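Local coordinates for metallopeptidase containing co-catalytic metalloactive site (Shewanella denitrificans OS217, PDB 3B2Y), which probably acts as a zinc-dependent hydrolase of the peptidase M14 family, with nickel bound in its metal site here, at residues Phe8-Trp13 with Ala116-Asn121; Pro67-Ser72 with Gln266-Cys271; His76-Ala81 with Glu171-Asn176. All coordinates share one frame; numbering follows the deposited sequence.

The three contacts are spread over one chain whose mixed sheet carries the metal site at one end. Contact 3 holds two of the three protein ligands of the nickel ion, H76 and E79. Contact 1 lies beside it at the surface, the centres about 9 Å apart, and R119 joins the two: its NH1 forms salt bridges with E78 OE2 at 2.9 Å and with E79 OE2 at 3.0 Å. Contact 2 lies across the centre of the chain, about 22 Å from contact 3 between centres and 28 Å from contact 1. The sheet connects it to the site, because strand 68-73 of contact 2 neighbours strand 165-172, which runs into contact 3.

Contact 1 (Phe8-Trp13 with Ala116-Asn121); sequences FESFVW and AGHRFN
In both F8 and F120, CG stands anti to the carbonyl carbon and beside the backbone N (chi1 -71° and -61°), and the two rings built on these positions meet as a T-shaped pair. The CD2-CE2 edge of F120 points at one face of F8, somewhat toward its rim, with F120 CD2 3.7 Å from F8 CE1 and the planes at 82°. Further along, the N-terminal segment is tied down by two bonds to successive carbonyls. S10 OG donates to A116 O at 2.8 Å, almost in line with the C=O bond, and F11 N donates to G117 O, also at 2.8 Å. The same G117 oxygen takes a CA-H...O contact from S10 CA at 3.2 Å. A water bridges the two segments, donating to E9 O and accepting from R119 N, while H118 CB rests against E9 O at 3.4 Å. A side chain on G117 would run into F11 O, and the positive phi of G117 also favours glycine. The extended segment preceding strand 14-15 is thus laid across the Schellman motif that ends helix 111-115, with G117 as its glycine of positive phi.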
loop_
_atom_site.group_PDB
_atom_site.type_symbol
_atom_site.label_atom_id
_atom_site.label_comp_id
_atom_site.label_asym_id
_atom_site.label_seq_id
_atom_site.Cartn_x
_atom_site.Cartn_y
_atom_site.Cartn_z
ATOM N N PHE A 8 7.005 14.135 12.864
ATOM C CA PHE A 8 8.116 14.630 12.051
ATOM C C PHE A 8 9.359 13.732 12.275
ATOM O O PHE A 8 10.365 13.894 11.617
ATOM C CB PHE A 8 8.435 16.097 12.402
ATOM C CG PHE A 8 7.373 17.063 11.927
ATOM C CD1 PHE A 8 7.382 17.537 10.625
ATOM C CD2 PHE A 8 6.327 17.448 12.773
ATOM C CE1 PHE A 8 6.393 18.411 10.166
ATOM C CE2 PHE A 8 5.323 18.319 12.325
ATOM C CZ PHE A 8 5.365 18.798 11.024
ATOM N N GLU A 9 9.254 12.733 13.130
ATOM C CA GLU A 9 10.400 11.858 13.411
ATOM C C GLU A 9 10.783 10.975 12.225
ATOM O O GLU A 9 9.899 10.405 11.560
ATOM C CB GLU A 9 10.096 10.953 14.604
ATOM C CG GLU A 9 11.264 10.041 14.917
ATOM C CD GLU A 9 11.393 9.723 16.349
ATOM O OE1 GLU A 9 10.882 10.518 17.166
ATOM O OE2 GLU A 9 12.052 8.697 16.657
ATOM N N SER A 10 12.101 10.845 11.996
ATOM C CA SER A 10 12.641 9.938 10.958
ATOM C C SER A 10 13.024 8.573 11.499
ATOM O O SER A 10 13.545 8.461 12.614
ATOM C CB SER A 10 13.864 10.559 10.315
ATOM O OG SER A 10 13.537 11.707 9.574
ATOM N N PHE A 11 12.739 7.529 10.697
ATOM C CA PHE A 11 13.005 6.129 11.033
ATOM C C PHE A 11 13.642 5.487 9.822
ATOM O O PHE A 11 13.132 5.668 8.705
ATOM C CB PHE A 11 11.715 5.377 11.327
ATOM C CG PHE A 11 10.941 5.914 12.481
ATOM C CD1 PHE A 11 10.083 6.972 12.312
ATOM C CD2 PHE A 11 11.107 5.380 13.749
ATOM C CE1 PHE A 11 9.352 7.479 13.382
ATOM C CE2 PHE A 11 10.387 5.855 14.805
ATOM C CZ PHE A 11 9.512 6.932 14.625
ATOM N N VAL A 12 14.704 4.713 10.056
ATOM C CA VAL A 12 15.444 4.010 8.997
ATOM C C VAL A 12 15.882 2.583 9.465
ATOM O O VAL A 12 16.227 2.403 10.632
ATOM C CB VAL A 12 16.666 4.841 8.593
ATOM C CG1 VAL A 12 17.583 4.087 7.715
ATOM C CG2 VAL A 12 16.220 6.175 7.898
ATOM N N TRP A 13 15.970 1.642 8.528
ATOM C CA TRP A 13 16.366 0.240 8.788
ATOM C C TRP A 13 17.359 -0.224 7.711
ATOM O O TRP A 13 17.431 0.368 6.641
ATOM C CB TRP A 13 15.123 -0.674 8.819
ATOM C CG TRP A 13 14.151 -0.301 9.894
ATOM C CD1 TRP A 13 14.140 -0.763 11.195
ATOM C CD2 TRP A 13 13.059 0.635 9.788
ATOM N NE1 TRP A 13 13.110 -0.163 11.889
ATOM C CE2 TRP A 13 12.445 0.708 11.062
ATOM C CE3 TRP A 13 12.537 1.419 8.729
ATOM C CZ2 TRP A 13 11.305 1.493 11.299
ATOM C CZ3 TRP A 13 11.414 2.211 8.971
ATOM C CH2 TRP A 13 10.804 2.234 10.248
ATOM N N ALA A 116 13.485 10.746 3.338
ATOM C CA ALA A 116 13.888 11.262 4.635
ATOM C C ALA A 116 13.427 10.397 5.804
ATOM O O ALA A 116 13.617 10.760 6.970
ATOM C CB ALA A 116 13.383 12.672 4.776
ATOM N N GLY A 117 12.825 9.260 5.485
ATOM C CA GLY A 117 12.275 8.336 6.467
ATOM C C GLY A 117 11.218 8.875 7.438
ATOM O O GLY A 117 11.117 8.402 8.577
ATOM N N HIS A 118 10.417 9.841 7.009
ATOM C CA HIS A 118 9.355 10.367 7.882
ATOM C C HIS A 118 7.996 10.374 7.188
ATOM O O HIS A 118 7.893 10.392 5.988
ATOM C CB HIS A 118 9.707 11.762 8.459
ATOM C CG HIS A 118 10.006 12.829 7.445
ATOM N ND1 HIS A 118 9.175 13.126 6.389
ATOM C CD2 HIS A 118 10.996 13.747 7.397
ATOM C CE1 HIS A 118 9.680 14.126 5.691
ATOM N NE2 HIS A 118 10.780 14.533 6.285
ATOM N N ARG A 119 6.973 10.443 8.006
ATOM C CA ARG A 119 5.603 10.265 7.588
ATOM C C ARG A 119 5.177 11.280 6.559
ATOM O O ARG A 119 4.572 10.924 5.549
ATOM C CB ARG A 119 4.761 10.453 8.813
ATOM C CG ARG A 119 3.250 10.250 8.676
ATOM C CD ARG A 119 2.675 10.183 10.092
ATOM N NE ARG A 119 1.283 9.791 10.017
ATOM C CZ ARG A 119 0.882 8.537 9.823
ATOM N NH1 ARG A 119 1.754 7.544 9.704
ATOM N NH2 ARG A 119 -0.411 8.285 9.722
ATOM N N PHE A 120 5.499 12.553 6.817
ATOM C CA PHE A 120 5.013 13.609 5.889
ATOM C C PHE A 120 5.876 13.738 4.663
ATOM O O PHE A 120 6.990 13.232 4.587
ATOM C CB PHE A 120 4.949 14.917 6.584
ATOM C CG PHE A 120 4.022 14.933 7.742
ATOM C CD1 PHE A 120 2.885 14.122 7.768
ATOM C CD2 PHE A 120 4.268 15.775 8.795
ATOM C CE1 PHE A 120 2.016 14.175 8.829
ATOM C CE2 PHE A 120 3.395 15.816 9.887
ATOM C CZ PHE A 120 2.267 15.030 9.870
ATOM N N ASN A 121 5.374 14.489 3.690
ATOM C CA ASN A 121 6.213 14.886 2.622
ATOM C C ASN A 121 7.071 16.001 3.180
ATOM O O ASN A 121 6.948 16.468 4.313
ATOM C CB ASN A 121 5.408 15.323 1.373
ATOM C CG ASN A 121 4.467 16.493 1.641
ATOM O OD1 ASN A 121 4.615 17.248 2.615
ATOM N ND2 ASN A 121 3.520 16.692 0.714
HETATM O O HOH W 1 7.292 10.220 11.065
#

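Contact 2 (Pro67-Ser72 with Gln266-Cys271); sequences PSLLIS and QFIAHC
L69, F267 and C271 account for most of the surface buried where the start of strand 68-73 faces the last turns of helix 253-271. L69 and F267 reach toward each other tip to tip, the leucine CD1 coming within 3.9 Å of CE2 of the phenylalanine; L69 CB also lies 3.8 Å from F267 CE2. The CG of F267 is anti to its backbone N (chi1 167°), a position from which the ring projects off the helix toward the strand. Beyond the leucine, the ring meets I71, whose side chain slides past it in the opposite direction, with I71 CG1 3.9 Å from F267 CE2. The ring tip also approaches the strand backbone, F267 CZ lying 3.9 Å from L70 O.

The segment axes are 10.3 Å apart and run nearly antiparallel, at 167°. This is the helix-on-sheet layer of the alpha/beta fold of M14 peptidases, in which a helix covers one face of a mostly parallel sheet. L103 of strand 102-106 touches L69, I71 and I268, while L167 of strand 165-172 and F192 of helix 191-201 border F267. An alanine in place of F267 would probably open a gap between helix and sheet, leaving L69 CB and I71 CG1 without their ring partner and the leucine freer to turn.

C271 meets the branched end of L69 through its CB, which sits 3.6 Å from L69 CD2 and 3.7 Å from L69 CD1, so both leucine methyls press on one carbon. The C271 side chain also packs on F192. At the strand entrance, P67 lays CG 3.7 Å from C271 O.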
loop_
_atom_site.group_PDB
_atom_site.type_symbol
_atom_site.label_atom_id
_atom_site.label_comp_id
_atom_site.label_asym_id
_atom_site.label_seq_id
_atom_site.Cartn_x
_atom_site.Cartn_y
_atom_site.Cartn_z
ATOM N N PRO A 67 -10.644 -9.140 -13.448
ATOM C CA PRO A 67 -10.820 -8.160 -12.408
ATOM C C PRO A 67 -9.699 -7.119 -12.409
ATOM O O PRO A 67 -8.575 -7.379 -12.859
ATOM C CB PRO A 67 -10.817 -9.001 -11.125
ATOM C CG PRO A 67 -10.033 -10.244 -11.487
ATOM C CD PRO A 67 -10.351 -10.482 -12.909
ATOM N N SER A 68 -10.017 -5.945 -11.894
ATOM C CA SER A 68 -9.066 -4.847 -11.832
ATOM C C SER A 68 -8.771 -4.588 -10.368
ATOM O O SER A 68 -9.658 -4.275 -9.596
ATOM C CB SER A 68 -9.620 -3.577 -12.477
ATOM O OG SER A 68 -9.843 -3.736 -13.883
ATOM N N LEU A 69 -7.496 -4.717 -10.025
ATOM C CA LEU A 69 -7.037 -4.607 -8.656
ATOM C C LEU A 69 -5.896 -3.594 -8.666
ATOM O O LEU A 69 -5.132 -3.506 -9.657
ATOM C CB LEU A 69 -6.499 -5.910 -8.098
ATOM C CG LEU A 69 -7.361 -7.153 -8.127
ATOM C CD1 LEU A 69 -6.529 -8.315 -7.542
ATOM C CD2 LEU A 69 -8.671 -6.971 -7.394
ATOM N N LEU A 70 -5.845 -2.834 -7.604
ATOM C CA LEU A 70 -4.833 -1.855 -7.325
ATOM C C LEU A 70 -4.136 -2.203 -6.020
ATOM O O LEU A 70 -4.778 -2.436 -5.017
ATOM C CB LEU A 70 -5.471 -0.470 -7.264
ATOM C CG LEU A 70 -4.542 0.707 -6.910
ATOM C CD1 LEU A 70 -3.452 0.858 -7.988
ATOM C CD2 LEU A 70 -5.386 2.005 -6.755
ATOM N N ILE A 71 -2.807 -2.125 -5.989
ATOM C CA ILE A 71 -2.039 -2.181 -4.749
ATOM C C ILE A 71 -1.184 -0.902 -4.704
ATOM O O ILE A 71 -0.584 -0.501 -5.719
ATOM C CB ILE A 71 -1.065 -3.410 -4.685
ATOM C CG1 ILE A 71 -1.826 -4.717 -4.856
ATOM C CG2 ILE A 71 -0.308 -3.477 -3.351
ATOM C CD1 ILE A 71 -0.875 -5.906 -5.147
ATOM N N SER A 72 -1.275 -0.218 -3.570
ATOM C CA SER A 72 -0.559 1.002 -3.349
ATOM C C SER A 72 0.231 0.946 -2.049
ATOM O O SER A 72 -0.071 0.204 -1.118
ATOM C CB SER A 72 -1.528 2.185 -3.313
ATOM O OG SER A 72 -2.460 2.030 -2.235
ATOM N N GLN A 266 -1.897 -12.797 -0.826
ATOM C CA GLN A 266 -3.248 -13.221 -0.366
ATOM C C GLN A 266 -4.355 -12.371 -1.005
ATOM O O GLN A 266 -5.480 -12.874 -1.309
ATOM C CB GLN A 266 -3.303 -13.150 1.164
ATOM C CG GLN A 266 -4.671 -13.519 1.783
ATOM C CD GLN A 266 -5.178 -14.819 1.319
ATOM O OE1 GLN A 266 -4.411 -15.756 1.164
ATOM N NE2 GLN A 266 -6.484 -14.910 1.081
ATOM N N PHE A 267 -4.081 -11.084 -1.204
ATOM C CA PHE A 267 -5.099 -10.168 -1.787
ATOM C C PHE A 267 -5.432 -10.665 -3.208
ATOM O O PHE A 267 -6.586 -10.812 -3.602
ATOM C CB PHE A 267 -4.507 -8.745 -1.764
ATOM C CG PHE A 267 -5.248 -7.728 -2.580
ATOM C CD1 PHE A 267 -6.499 -7.259 -2.194
ATOM C CD2 PHE A 267 -4.691 -7.189 -3.709
ATOM C CE1 PHE A 267 -7.163 -6.263 -2.960
ATOM C CE2 PHE A 267 -5.358 -6.217 -4.443
ATOM C CZ PHE A 267 -6.598 -5.791 -4.078
ATOM N N ILE A 268 -4.383 -10.951 -3.948
ATOM C CA ILE A 268 -4.462 -11.494 -5.308
ATOM C C ILE A 268 -5.080 -12.884 -5.341
ATOM O O ILE A 268 -5.930 -13.133 -6.167
ATOM C CB ILE A 268 -3.090 -11.523 -5.994
ATOM C CG1 ILE A 268 -2.610 -10.105 -6.354
ATOM C CG2 ILE A 268 -3.137 -12.379 -7.304
ATOM C CD1 ILE A 268 -1.610 -10.143 -7.497
ATOM N N ALA A 269 -4.702 -13.766 -4.409
ATOM C CA ALA A 269 -5.348 -15.068 -4.309
ATOM C C ALA A 269 -6.881 -14.999 -4.085
ATOM O O ALA A 269 -7.629 -15.856 -4.577
ATOM C CB ALA A 269 -4.713 -15.921 -3.211
ATOM N N HIS A 270 -7.340 -14.016 -3.317
ATOM C CA HIS A 270 -8.770 -13.895 -2.982
ATOM C C HIS A 270 -9.515 -13.267 -4.111
ATOM O O HIS A 270 -10.566 -13.745 -4.499
ATOM C CB HIS A 270 -8.998 -13.059 -1.716
ATOM C CG HIS A 270 -10.420 -13.080 -1.275
ATOM N ND1 HIS A 270 -11.356 -12.177 -1.720
ATOM C CD2 HIS A 270 -11.079 -13.951 -0.494
ATOM C CE1 HIS A 270 -12.533 -12.484 -1.215
ATOM N NE2 HIS A 270 -12.387 -13.542 -0.446
ATOM N N CYS A 271 -8.893 -12.230 -4.691
ATOM C CA CYS A 271 -9.549 -11.341 -5.654
ATOM C C CYS A 271 -9.347 -11.723 -7.105
ATOM O O CYS A 271 -10.135 -11.323 -7.961
ATOM C CB CYS A 271 -9.079 -9.910 -5.445
ATOM S SG CYS A 271 -9.615 -9.226 -3.855
#

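Contact 3 (His76-Ala81 with Glu171-Asn176); sequences HGEEAA and EDVLMN. With NI (nickel (II) ion), chain C.
The carboxylate of E79 is met from above its plane by the backbone of E171, whose N donates to OE1 at 3.2 Å, 67° out of that plane. The carboxylate carbon of E79 in turn lies at the edge of the H76 ring, in its plane. Both groups bind the nickel, H76 through ND1 at 2.2 Å and E79 through both oxygens, OE1 at 2.1 Å, with H170 as the third protein ligand. The carboxylate of E171 is likewise met from above its plane, by A81 N, which donates to OE2 at 3.0 Å, while its OE1 is held by R256 and T247.

E79 OE2 and E171 O are two acceptors 2.9 Å apart; R119 bonds to the first. A nickel-bound water lies 2.7 Å from E171 O and can donate to it. A second water accepts from V173 N and sits within donating reach of E78 OE2 and E171 O. The side chains of E78 and V173 cross at about a right angle, E78 CG resting 3.8 Å from V173 CB, and the acid end of E78 pairs with R119.

H76 and E79, with H170 far along the sequence, form the HxxE...H metal site known from M14 peptidases, probably occupied by zinc in the natural enzyme. E246, the predicted proton donor/acceptor, lies near E171. The site sits between the loop joining strand 68-73 to helix 81-92 and the C-terminal end of strand 165-172, with helix 253-271 packed against A80 and A81.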
loop_
_atom_site.group_PDB
_atom_site.type_symbol
_atom_site.label_atom_id
_atom_site.label_comp_id
_atom_site.label_asym_id
_atom_site.label_seq_id
_atom_site.Cartn_x
_atom_site.Cartn_y
_atom_site.Cartn_z
ATOM N N HIS A 76 3.294 7.052 3.549
ATOM C CA HIS A 76 3.944 7.541 4.752
ATOM C C HIS A 76 5.389 7.095 4.724
ATOM O O HIS A 76 5.695 5.907 4.604
ATOM C CB HIS A 76 3.210 7.068 5.995
ATOM C CG HIS A 76 1.825 7.608 6.104
ATOM N ND1 HIS A 76 0.758 6.841 6.470
ATOM C CD2 HIS A 76 1.320 8.844 5.843
ATOM C CE1 HIS A 76 -0.341 7.576 6.490
ATOM N NE2 HIS A 76 -0.030 8.795 6.110
ATOM N N GLY A 77 6.296 8.053 4.780
ATOM C CA GLY A 77 7.687 7.738 4.539
ATOM C C GLY A 77 8.404 6.923 5.572
ATOM O O GLY A 77 9.398 6.284 5.273
ATOM N N GLU A 78 7.896 6.919 6.791
ATOM C CA GLU A 78 8.457 6.054 7.843
ATOM C C GLU A 78 7.993 4.582 7.649
ATOM O O GLU A 78 8.503 3.692 8.314
ATOM C CB GLU A 78 8.125 6.586 9.246
ATOM C CG GLU A 78 6.820 6.214 9.939
ATOM C CD GLU A 78 5.623 6.917 9.380
ATOM O OE1 GLU A 78 5.718 7.329 8.214
ATOM O OE2 GLU A 78 4.572 7.032 10.072
ATOM N N GLU A 79 7.008 4.364 6.774
ATOM C CA GLU A 79 6.403 3.035 6.556
ATOM C C GLU A 79 7.052 2.301 5.381
ATOM O O GLU A 79 6.386 1.855 4.466
ATOM C CB GLU A 79 4.891 3.220 6.352
ATOM C CG GLU A 79 4.277 3.821 7.618
ATOM C CD GLU A 79 2.770 4.132 7.537
ATOM O OE1 GLU A 79 2.135 3.702 6.560
ATOM O OE2 GLU A 79 2.284 4.893 8.448
ATOM N N ALA A 80 8.385 2.198 5.427
ATOM C CA ALA A 80 9.216 1.803 4.276
ATOM C C ALA A 80 9.079 0.330 3.839
ATOM O O ALA A 80 9.358 -0.027 2.660
ATOM C CB ALA A 80 10.705 2.176 4.529
ATOM N N ALA A 81 8.597 -0.527 4.736
ATOM C CA ALA A 81 8.350 -1.925 4.396
ATOM C C ALA A 81 7.293 -2.138 3.330
ATOM O O ALA A 81 7.247 -3.193 2.676
ATOM C CB ALA A 81 7.962 -2.781 5.680
ATOM N N GLU A 171 2.295 0.709 7.584
ATOM C CA GLU A 171 2.880 0.199 8.793
ATOM C C GLU A 171 2.485 1.084 9.947
ATOM O O GLU A 171 2.248 2.280 9.792
ATOM C CB GLU A 171 4.401 0.157 8.726
ATOM C CG GLU A 171 5.067 -0.506 7.503
ATOM C CD GLU A 171 6.480 -1.005 7.855
ATOM O OE1 GLU A 171 6.562 -2.101 8.473
ATOM O OE2 GLU A 171 7.501 -0.325 7.486
ATOM N N ASP A 172 2.486 0.507 11.111
ATOM C CA ASP A 172 2.276 1.264 12.329
ATOM C C ASP A 172 3.611 1.239 13.077
ATOM O O ASP A 172 3.979 0.240 13.739
ATOM C CB ASP A 172 1.126 0.678 13.112
ATOM C CG ASP A 172 0.696 1.574 14.284
ATOM O OD1 ASP A 172 1.582 2.244 14.854
ATOM O OD2 ASP A 172 -0.517 1.580 14.620
ATOM N N VAL A 173 4.314 2.365 13.018
ATOM C CA VAL A 173 5.774 2.369 13.274
ATOM C C VAL A 173 6.159 1.995 14.688
ATOM O O VAL A 173 7.228 1.435 14.922
ATOM C CB VAL A 173 6.434 3.738 12.861
ATOM C CG1 VAL A 173 5.974 4.867 13.783
ATOM C CG2 VAL A 173 7.943 3.636 12.877
ATOM N N LEU A 174 5.296 2.309 15.631
ATOM C CA LEU A 174 5.582 2.058 17.023
ATOM C C LEU A 174 5.015 0.726 17.525
ATOM O O LEU A 174 5.294 0.285 18.659
ATOM C CB LEU A 174 5.059 3.262 17.836
ATOM C CG LEU A 174 5.620 4.642 17.542
ATOM C CD1 LEU A 174 5.173 5.643 18.609
ATOM C CD2 LEU A 174 7.152 4.663 17.401
HETATM N N MSE A 175 4.269 0.031 16.677
HETATM C CA MSE A 175 3.586 -1.218 17.077
HETATM C C MSE A 175 4.532 -2.411 17.027
HETATM O O MSE A 175 5.493 -2.400 16.248
HETATM C CB MSE A 175 2.388 -1.511 16.150
HETATM C CG MSE A 175 1.186 -0.662 16.429
HETATM SE SE MSE A 175 0.415 -1.164 18.126
HETATM C CE MSE A 175 -0.638 -2.690 17.497
ATOM N N ASN A 176 4.277 -3.409 17.876
ATOM C CA ASN A 176 4.870 -4.765 17.723
ATOM C C ASN A 176 3.917 -5.835 17.164
ATOM O O ASN A 176 4.369 -6.913 16.784
ATOM C CB ASN A 176 5.426 -5.278 19.056
ATOM C CG ASN A 176 6.706 -4.584 19.447
ATOM O OD1 ASN A 176 7.800 -5.006 19.041
ATOM N ND2 ASN A 176 6.579 -3.494 20.186
HETATM NI NI NI C . 0.461 4.771 7.210
HETATM O O HOH W 2 3.328 4.637 11.388
HETATM O O HOH W 3 -0.049 3.526 9.077
HETATM O O HOH W 4 -0.908 5.344 8.254
#